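Local coordinates for protein FKBP-type peptidyl-prolyl cis-trans isomerase 3 (Arabidopsis thaliana, PDB 1U79) that catalyses cis-trans isomerization of peptidyl-prolyl bonds, providing the major activity of this kind in the chloroplast thylakoid lumen and regulating accumulation of the Rieske protein, at residues Trp70-Ile74 against Leu75-Gly79. Sequence-based numbering, arbitrary orientation.
Sequences WDQGI and LGSDG
Gln72 and Ser77 meet side by side where the short helix 68-75 runs out and the chain peels away from it. Start at the glutamine CB, which lies 3.9 Å from Ser77 CB, a plain methylene-to-methylene touch. With chi1 at -54°, CG swings beside the backbone N, and the chain then runs on extended, carrying the amide alongside the serine. There CD passes 4.1 Å from Ser77 OG, and OE1 stands 4.0 Å from that same hydroxyl oxygen, too far for a hydrogen bond, so the amide and the hydroxyl are loose neighbours and the touch itself is made by the two CB atoms. The Gln72 side chain also touches Leu14 of a nearby loop.

Behind this pair the helix closes with two backbone bonds. Leu75 N reaches Asp71 O at 2.9 Å. Gly76 N comes just 2.8 Å from Gln72 O, but the angle of 129° makes that last bond weak. The Leu75 CB leans on Asp71 O as well, at 3.0 Å. Gly76 then breaks the helix with a positive phi of 102°, a backbone shape that glycine adopts readily, and the chain leaves extended through Ser77. A glycine at this point is a common way to end a helix.

Farther back, Asp71 turns its carboxylate to the loop before the helix, OD1 accepting from Gly62 N and OD2 from Gly64 N. The indole of Trp70 is buried among Tyr37, Phe59 and Phe121, meeting the first and last edge-to-face. That is the FKBP fold: a short helix packed against a curved antiparallel sheet, its tryptophan probably forming, as in other FKBPs, the floor of the prolyl-binding pocket.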
loop_
_atom_site.group_PDB
_atom_site.type_symbol
_atom_site.label_atom_id
_atom_site.label_comp_id
_atom_site.label_asym_id
_atom_site.label_seq_id
_atom_site.Cartn_x
_atom_site.Cartn_y
_atom_site.Cartn_z
ATOM N N TRP A 70 3.176 -0.974 2.996
ATOM C CA TRP A 70 3.491 -0.248 1.771
ATOM C C TRP A 70 4.972 -0.440 1.449
ATOM O O TRP A 70 5.339 -0.691 0.304
ATOM C CB TRP A 70 3.160 1.243 1.916
ATOM C CG TRP A 70 1.790 1.634 1.388
ATOM C CD1 TRP A 70 0.595 1.015 1.640
ATOM C CD2 TRP A 70 1.495 2.745 0.536
ATOM N NE1 TRP A 70 -0.428 1.677 0.995
ATOM C CE2 TRP A 70 0.099 2.744 0.311
ATOM C CE3 TRP A 70 2.278 3.744 -0.062
ATOM C CZ2 TRP A 70 -0.531 3.706 -0.490
ATOM C CZ3 TRP A 70 1.657 4.698 -0.855
ATOM C CH2 TRP A 70 0.258 4.672 -1.063
ATOM N N ASP A 71 5.825 -0.341 2.462
ATOM C CA ASP A 71 7.253 -0.534 2.237
ATOM C C ASP A 71 7.514 -1.931 1.689
ATOM O O ASP A 71 8.143 -2.086 0.633
ATOM C CB ASP A 71 8.050 -0.315 3.526
ATOM C CG ASP A 71 8.397 1.157 3.759
ATOM O OD1 ASP A 71 8.306 1.951 2.812
ATOM O OD2 ASP A 71 8.779 1.519 4.888
ATOM N N GLN A 72 7.006 -2.943 2.386
ATOM C CA GLN A 72 7.188 -4.323 1.964
ATOM C C GLN A 72 6.397 -4.624 0.694
ATOM O O GLN A 72 6.879 -5.333 -0.187
ATOM C CB GLN A 72 6.755 -5.296 3.070
ATOM C CG GLN A 72 7.420 -5.050 4.420
ATOM C CD GLN A 72 7.015 -6.079 5.470
ATOM O OE1 GLN A 72 6.090 -6.863 5.268
ATOM N NE2 GLN A 72 7.707 -6.070 6.600
ATOM N N GLY A 73 5.195 -4.063 0.602
ATOM C CA GLY A 73 4.336 -4.300 -0.544
ATOM C C GLY A 73 4.791 -3.687 -1.852
ATOM O O GLY A 73 4.397 -4.153 -2.918
ATOM N N ILE A 74 5.614 -2.641 -1.780
ATOM C CA ILE A 74 6.105 -1.976 -2.979
ATOM C C ILE A 74 7.566 -2.331 -3.265
ATOM O O ILE A 74 7.958 -2.543 -4.408
ATOM C CB ILE A 74 5.986 -0.445 -2.829
ATOM C CG1 ILE A 74 4.514 -0.062 -2.688
ATOM C CG2 ILE A 74 6.617 0.262 -4.023
ATOM C CD1 ILE A 74 4.303 1.386 -2.244
ATOM N N LEU A 75 8.366 -2.413 -2.213
ATOM C CA LEU A 75 9.780 -2.723 -2.365
ATOM C C LEU A 75 10.008 -4.230 -2.397
ATOM O O LEU A 75 11.030 -4.707 -2.895
ATOM C CB LEU A 75 10.559 -2.115 -1.196
ATOM C CG LEU A 75 12.032 -1.786 -1.414
ATOM C CD1 LEU A 75 12.179 -0.806 -2.572
ATOM C CD2 LEU A 75 12.595 -1.177 -0.137
ATOM N N GLY A 76 9.056 -4.978 -1.852
ATOM C CA GLY A 76 9.206 -6.418 -1.826
ATOM C C GLY A 76 9.626 -6.899 -0.457
ATOM O O GLY A 76 10.127 -6.121 0.358
ATOM N N SER A 77 9.423 -8.191 -0.220
ATOM C CA SER A 77 9.737 -8.850 1.041
ATOM C C SER A 77 9.746 -10.349 0.710
ATOM O O SER A 77 9.636 -10.721 -0.451
ATOM C CB SER A 77 8.628 -8.542 2.057
ATOM O OG SER A 77 8.969 -8.965 3.364
ATOM N N ASP A 78 9.884 -11.208 1.715
ATOM C CA ASP A 78 9.851 -12.642 1.454
ATOM C C ASP A 78 8.501 -12.981 0.825
ATOM O O ASP A 78 7.451 -12.663 1.383
ATOM C CB ASP A 78 10.018 -13.433 2.749
ATOM C CG ASP A 78 11.467 -13.692 3.097
ATOM O OD1 ASP A 78 12.359 -13.154 2.412
ATOM O OD2 ASP A 78 11.714 -14.444 4.066
ATOM N N GLY A 79 8.526 -13.621 -0.340
ATOM C CA GLY A 79 7.284 -13.974 -0.994
ATOM C C GLY A 79 6.638 -12.809 -1.729
ATOM O O GLY A 79 5.565 -12.956 -2.307
#